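Local coordinates for histidine-containing Phosphotransfer Protein type 1, MtHPt1 (Medicago truncatula, PDB 3US6) that probably relays phosphoryl groups from cytokinin sensor histidine kinases to response regulators, carrying the plant hormone signal through a two-component pathway, at residues K15-E20 against N128-L133; F41-V46 against T132-E137. All blocks are in the same frame, centred on the assembly; numbering follows the deposited sequence. Where two conformers were deposited one is given.

Contact 1 of 2, residues K15-E20 against N128-L133; sequences KSMFME and NKLETL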
loop_
_atom_site.group_PDB
_atom_site.type_symbol
_atom_site.label_atom_id
_atom_site.label_comp_id
_atom_site.label_asym_id
_atom_site.label_seq_id
_atom_site.Cartn_x
_atom_site.Cartn_y
_atom_site.Cartn_z
ATOM N N LYS A 15 -3.494 -14.825 -1.480
ATOM C CA LYS A 15 -4.631 -15.078 -0.635
ATOM C C LYS A 15 -4.371 -14.652 0.798
ATOM O O LYS A 15 -5.250 -14.180 1.447
ATOM C CB LYS A 15 -5.027 -16.546 -0.708
ATOM C CG LYS A 15 -6.156 -16.921 0.167
ATOM C CD LYS A 15 -7.001 -18.063 -0.423
ATOM C CE LYS A 15 -6.211 -19.042 -1.214
ATOM N NZ LYS A 15 -6.727 -20.442 -0.978
ATOM N N SER A 16 -3.156 -14.843 1.283
ATOM C CA SER A 16 -2.837 -14.381 2.641
ATOM C C SER A 16 -2.945 -12.879 2.709
ATOM O O SER A 16 -3.428 -12.343 3.684
ATOM C CB SER A 16 -1.437 -14.851 3.057
ATOM O OG SER A 16 -0.336 -14.175 2.430
ATOM N N MET A 17 -2.536 -12.214 1.652
ATOM C CA MET A 17 -2.588 -10.736 1.653
ATOM C C MET A 17 -4.014 -10.267 1.733
ATOM O O MET A 17 -4.313 -9.301 2.416
ATOM C CB MET A 17 -1.864 -10.172 0.426
ATOM C CG MET A 17 -0.360 -10.382 0.470
ATOM S SD MET A 17 0.521 -9.704 -0.936
ATOM C CE MET A 17 0.375 -7.977 -0.557
ATOM N N PHE A 18 -4.935 -10.908 0.993
ATOM C CA PHE A 18 -6.334 -10.510 1.056
ATOM C C PHE A 18 -6.914 -10.894 2.426
ATOM O O PHE A 18 -7.669 -10.112 3.017
ATOM C CB PHE A 18 -7.185 -11.113 -0.104
ATOM C CG PHE A 18 -7.015 -10.411 -1.399
ATOM C CD1 PHE A 18 -7.853 -9.367 -1.720
ATOM C CD2 PHE A 18 -6.010 -10.697 -2.229
ATOM C CE1 PHE A 18 -7.697 -8.687 -2.899
ATOM C CE2 PHE A 18 -5.873 -10.013 -3.445
ATOM C CZ PHE A 18 -6.684 -9.025 -3.743
ATOM N N MET A 19 -6.616 -12.088 2.935
ATOM C CA MET A 19 -7.266 -12.561 4.146
ATOM C C MET A 19 -6.840 -11.721 5.338
ATOM O O MET A 19 -7.654 -11.489 6.236
ATOM C CB MET A 19 -6.927 -14.021 4.397
ATOM C CG MET A 19 -7.697 -14.879 3.474
ATOM S SD MET A 19 -7.320 -16.659 3.553
ATOM C CE MET A 19 -8.001 -17.038 5.167
ATOM N N GLU A 20 -5.615 -11.248 5.336
ATOM C CA GLU A 20 -5.048 -10.468 6.436
ATOM C C GLU A 20 -5.355 -8.976 6.287
ATOM O O GLU A 20 -5.010 -8.226 7.173
ATOM C CB GLU A 20 -3.563 -10.694 6.566
ATOM C CG GLU A 20 -3.290 -12.165 6.951
ATOM C CD GLU A 20 -1.851 -12.594 6.866
ATOM O OE1 GLU A 20 -0.945 -11.822 6.523
ATOM O OE2 GLU A 20 -1.593 -13.757 7.264
ATOM N N ASN A 128 6.759 -4.245 1.129
ATOM C CA ASN A 128 7.565 -5.436 1.100
ATOM C C ASN A 128 6.782 -6.614 0.500
ATOM O O ASN A 128 7.333 -7.342 -0.339
ATOM C CB ASN A 128 8.175 -5.745 2.435
ATOM C CG ASN A 128 9.367 -4.860 2.703
ATOM O OD1 ASN A 128 10.475 -5.133 2.262
ATOM N ND2 ASN A 128 9.127 -3.806 3.470
ATOM N N LYS A 129 5.541 -6.816 0.912
ATOM C CA LYS A 129 4.774 -7.966 0.445
ATOM C C LYS A 129 4.522 -7.810 -1.070
ATOM O O LYS A 129 4.541 -8.801 -1.849
ATOM C CB LYS A 129 3.448 -8.095 1.190
ATOM C CG LYS A 129 3.632 -8.512 2.634
ATOM C CD LYS A 129 2.327 -8.394 3.383
ATOM C CE LYS A 129 2.360 -8.909 4.829
ATOM N NZ LYS A 129 2.524 -10.343 4.883
ATOM N N LEU A 130 4.196 -6.597 -1.533
ATOM C CA LEU A 130 3.990 -6.351 -2.953
ATOM C C LEU A 130 5.244 -6.629 -3.771
ATOM O O LEU A 130 5.167 -7.187 -4.875
ATOM C CB LEU A 130 3.483 -4.941 -3.231
ATOM C CG LEU A 130 2.008 -4.714 -2.905
ATOM C CD1 LEU A 130 1.638 -3.288 -2.986
ATOM C CD2 LEU A 130 1.134 -5.501 -3.872
ATOM N N GLU A 131 6.403 -6.252 -3.240
ATOM C CA GLU A 131 7.668 -6.526 -3.951
ATOM C C GLU A 131 7.828 -8.034 -4.125
ATOM O O GLU A 131 8.268 -8.507 -5.175
ATOM C CB GLU A 131 8.834 -5.879 -3.265
ATOM C CG GLU A 131 8.729 -4.386 -3.339
ATOM C CD GLU A 131 9.882 -3.702 -2.619
ATOM O OE1 GLU A 131 10.473 -4.244 -1.650
ATOM O OE2 GLU A 131 10.178 -2.523 -2.906
ATOM N N THR A 132 7.594 -8.776 -3.069
ATOM C CA THR A 132 7.651 -10.239 -3.098
ATOM C C THR A 132 6.642 -10.812 -4.143
ATOM O O THR A 132 6.974 -11.684 -4.958
ATOM C CB THR A 132 7.446 -10.849 -1.724
ATOM O OG1 THR A 132 8.572 -10.487 -0.927
ATOM C CG2 THR A 132 7.299 -12.390 -1.758
ATOM N N LEU A 133 5.404 -10.373 -4.096
ATOM C CA LEU A 133 4.387 -10.804 -5.039
ATOM C C LEU A 133 4.807 -10.510 -6.483
ATOM O O LEU A 133 4.713 -11.385 -7.345
ATOM C CB LEU A 133 3.080 -10.092 -4.673
ATOM C CG LEU A 133 1.891 -10.567 -5.509
ATOM C CD1 LEU A 133 1.415 -11.911 -5.064
ATOM C CD2 LEU A 133 0.768 -9.510 -5.449
HETATM O O HOH W 1 0.013 -11.392 3.907
HETATM O O HOH W 2 1.468 -11.312 7.471
#
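Lys-129, on helix 109-142, lies along Met-17, near the end of helix 3-19, and beyond it faces Glu-20 across two waters. At its root, Lys-129 CB meets the tip of Met-17: the thioether methyl CE comes to 3.5 Å from CB, and Met-17 SD stands 4.0 Å from the same CB. The lysine chain then runs back past the methionine in the opposite direction, its CD 4.4 Å from Met-17 CG, with Phe-22 and Tyr-13 also touching this side chain. CG, CD and CE form an almost straight methylene rod until a turn at chi4 (-68°) swings NZ round to the waters. There Lys-129 NZ remains 4.1 Å from Glu-20 OE1, too long for a salt bridge. Instead, Lys-129 NZ donates to water 1 at 2.9 Å and to water 2. Water 1 donates onward to Glu-20 OE1 and, at 3.2 Å, to Ser-16 OG in one of that serine's two conformers; water 2 donates to Glu-20 OE1 at 2.6 Å.

Met-17 suits the buried side because its unbranched chain is slender and flexible. The bend at chi3 (72°) turns its methyl along the opposite helix to Leu-130, with Met-17 CE 4.2 Å from Leu-130 CD2. Leu-23 covers another part of the methionine.

The contact therefore grades from oil to water: sulfur and methyl groups pack inside, while a long amphipathic lysine carries its charge to the solvent-facing side. Attraction between carboxylate and ammonium is probably softened by the water pair, which nevertheless supplies two bonded routes between them.

Contact 2 of 2, residues F41-V46 against T132-E137; sequences FVFEVV and TLLRLE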
loop_
_atom_site.group_PDB
_atom_site.type_symbol
_atom_site.label_atom_id
_atom_site.label_comp_id
_atom_site.label_asym_id
_atom_site.label_seq_id
_atom_site.Cartn_x
_atom_site.Cartn_y
_atom_site.Cartn_z
ATOM N N PHE A 41 1.192 -2.895 -16.180
ATOM C CA PHE A 41 0.430 -1.814 -15.599
ATOM C C PHE A 41 0.411 -1.832 -14.045
ATOM O O PHE A 41 0.569 -0.795 -13.410
ATOM C CB PHE A 41 -1.013 -1.892 -16.140
ATOM C CG PHE A 41 -1.963 -0.898 -15.510
ATOM C CD1 PHE A 41 -1.791 0.505 -15.696
ATOM C CD2 PHE A 41 -2.986 -1.347 -14.750
ATOM C CE1 PHE A 41 -2.699 1.351 -15.072
ATOM C CE2 PHE A 41 -3.874 -0.431 -14.104
ATOM C CZ PHE A 41 -3.692 0.878 -14.318
ATOM N N VAL A 42 0.156 -2.972 -13.431
ATOM C CA VAL A 42 0.073 -3.036 -11.973
ATOM C C VAL A 42 1.406 -2.656 -11.327
ATOM O O VAL A 42 1.435 -1.867 -10.418
ATOM C CB VAL A 42 -0.477 -4.416 -11.491
ATOM C CG1 VAL A 42 -0.408 -4.535 -9.972
ATOM C CG2 VAL A 42 -1.863 -4.688 -11.977
ATOM N N PHE A 43 2.471 -3.229 -11.846
ATOM C CA PHE A 43 3.813 -2.866 -11.389
ATOM C C PHE A 43 4.019 -1.336 -11.447
ATOM O O PHE A 43 4.543 -0.686 -10.538
ATOM C CB PHE A 43 4.869 -3.570 -12.229
ATOM C CG PHE A 43 6.252 -3.190 -11.860
ATOM C CD1 PHE A 43 6.966 -3.940 -10.949
ATOM C CD2 PHE A 43 6.856 -2.082 -12.416
ATOM C CE1 PHE A 43 8.261 -3.588 -10.617
ATOM C CE2 PHE A 43 8.127 -1.720 -12.070
ATOM C CZ PHE A 43 8.829 -2.489 -11.152
ATOM N N GLU A 44 3.644 -0.739 -12.580
ATOM C CA GLU A 44 3.869 0.687 -12.762
ATOM C C GLU A 44 3.082 1.527 -11.756
ATOM O O GLU A 44 3.572 2.520 -11.221
ATOM C CB GLU A 44 3.544 1.096 -14.204
ATOM C CG GLU A 44 4.462 0.356 -15.139
ATOM C CD GLU A 44 4.069 0.489 -16.605
ATOM O OE1 GLU A 44 2.974 1.049 -16.871
ATOM O OE2 GLU A 44 4.870 0.036 -17.470
ATOM N N VAL A 45 1.831 1.122 -11.513
ATOM C CA VAL A 45 0.971 1.866 -10.633
ATOM C C VAL A 45 1.494 1.726 -9.196
ATOM O O VAL A 45 1.559 2.705 -8.495
ATOM C CB VAL A 45 -0.484 1.354 -10.702
ATOM C CG1 VAL A 45 -1.354 1.968 -9.586
ATOM C CG2 VAL A 45 -1.119 1.699 -12.057
ATOM N N VAL A 46 1.836 0.509 -8.789
ATOM C CA VAL A 46 2.424 0.287 -7.438
ATOM C C VAL A 46 3.711 1.138 -7.268
ATOM O O VAL A 46 3.895 1.745 -6.193
ATOM C CB VAL A 46 2.639 -1.218 -7.215
ATOM C CG1 VAL A 46 3.454 -1.482 -6.005
ATOM C CG2 VAL A 46 1.220 -1.925 -7.087
ATOM N N THR A 132 7.594 -8.776 -3.069
ATOM C CA THR A 132 7.651 -10.239 -3.098
ATOM C C THR A 132 6.642 -10.812 -4.143
ATOM O O THR A 132 6.974 -11.684 -4.958
ATOM C CB THR A 132 7.446 -10.849 -1.724
ATOM O OG1 THR A 132 8.572 -10.487 -0.927
ATOM C CG2 THR A 132 7.299 -12.390 -1.758
ATOM N N LEU A 133 5.404 -10.373 -4.096
ATOM C CA LEU A 133 4.387 -10.804 -5.039
ATOM C C LEU A 133 4.807 -10.510 -6.483
ATOM O O LEU A 133 4.713 -11.385 -7.345
ATOM C CB LEU A 133 3.080 -10.092 -4.673
ATOM C CG LEU A 133 1.891 -10.567 -5.509
ATOM C CD1 LEU A 133 1.415 -11.911 -5.064
ATOM C CD2 LEU A 133 0.768 -9.510 -5.449
ATOM N N LEU A 134 5.255 -9.271 -6.722
ATOM C CA LEU A 134 5.664 -8.840 -8.077
ATOM C C LEU A 134 6.909 -9.592 -8.582
ATOM O O LEU A 134 6.990 -9.931 -9.774
ATOM C CB LEU A 134 5.833 -7.338 -8.128
ATOM C CG LEU A 134 4.471 -6.659 -8.043
ATOM C CD1 LEU A 134 4.669 -5.182 -7.852
ATOM C CD2 LEU A 134 3.596 -6.926 -9.313
ATOM N N ARG A 135 7.843 -9.881 -7.681
ATOM C CA ARG A 135 9.014 -10.683 -8.023
ATOM C C ARG A 135 8.628 -12.105 -8.440
ATOM O O ARG A 135 9.188 -12.657 -9.388
ATOM C CB ARG A 135 9.994 -10.729 -6.848
ATOM C CG ARG A 135 10.969 -9.564 -6.809
ATOM C CD ARG A 135 12.159 -9.870 -5.914
ATOM N NE ARG A 135 11.836 -9.703 -4.499
ATOM C CZ ARG A 135 11.852 -8.537 -3.862
ATOM N NH1 ARG A 135 12.178 -7.428 -4.512
ATOM N NH2 ARG A 135 11.544 -8.479 -2.573
ATOM N N LEU A 136 7.669 -12.690 -7.728
ATOM C CA LEU A 136 7.185 -14.037 -8.023
ATOM C C LEU A 136 6.480 -14.046 -9.395
ATOM O O LEU A 136 6.698 -14.912 -10.232
ATOM C CB LEU A 136 6.236 -14.525 -6.942
ATOM C CG LEU A 136 5.685 -15.939 -7.143
ATOM C CD1 LEU A 136 6.791 -16.946 -7.297
ATOM C CD2 LEU A 136 4.823 -16.288 -5.945
ATOM N N GLU A 137 5.630 -13.047 -9.644
ATOM C CA GLU A 137 4.994 -12.912 -10.931
ATOM C C GLU A 137 6.039 -12.846 -12.062
ATOM O O GLU A 137 5.854 -13.447 -13.106
ATOM C CB GLU A 137 4.112 -11.676 -11.010
ATOM C CG GLU A 137 2.894 -11.798 -10.137
ATOM C CD GLU A 137 1.883 -10.648 -10.256
ATOM O OE1 GLU A 137 1.975 -9.799 -11.180
ATOM O OE2 GLU A 137 0.924 -10.622 -9.407
#
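Torsions of Phe-43 and Leu-134 bring a ring and a methyl together, with Val-46 beside them. On helix 41-64, Phe-43 holds its ring anti to the backbone nitrogen (chi1 177°). On helix 109-142, Leu-134 has CG beside its own nitrogen (chi1 -71°), and chi2 of 170° stretches CD1 out to the end of the chain, toward the facing helix.

That methyl does most of the work. Leu-134 CD1 lies 4.1 Å from Phe-43 CD1, approaching the ring at a slant, and the same Leu-134 CD1 stands 4.3 Å from Val-46 CG1, reached from a clearly different direction. Its twin, Leu-134 CD2, lies farther from the facing helix, 4.7 Å from Val-42 CG1. Leucine suits this central position because its end is forked: one methyl packs on Val-46 while the other points to the more distant Val-42, one turn away. The valines are short and branched close to the backbone, which fills the inner side of the helix without pushing its neighbour away. Phe-43 is more exposed, and its broad ring extends the apolar cover to the outer border.

The backbones come near each other here, Phe-43 CA being 7.1 Å from Leu-134 CA. Around the cluster, Val-42 also rests on Phe-27 and Leu-30 of helix 25-32, while Leu-133 turns to Trp-10 and Ile-14. Polar groups stay on the flanks: Glu-137 OE2 accepts a hydrogen bond from Trp-10 NE1.

Such layers of leucine, valine and aromatic side chains between two antiparallel helices are characteristic of a helix-bundle core; here they join the first and last helices of the four-helix bundle of an HPt domain, formed by 41-64, 71-88, 91-106 and 109-142.

Both contacts use helix 109-142, with Thr-132 and Leu-133 common to their segments and their centres about 11 Å apart. Contact 1 attaches the N-terminal helix 3-19 to this long helix, whereas contact 2 joins the same helix to helix 41-64 within the bundle. They meet directly where Leu-130 CD1 packs 4.0 Å from Val-46 CG1, so the methionine–leucine packing of contact 1 runs on into the valine–leucine packing of contact 2. Neither includes His-79, the predicted phosphorylation site on helix 71-88. Together they show how one helix serves two neighbours, with a water-bridged polar edge toward helix 3-19 and purely apolar packing toward helix 41-64.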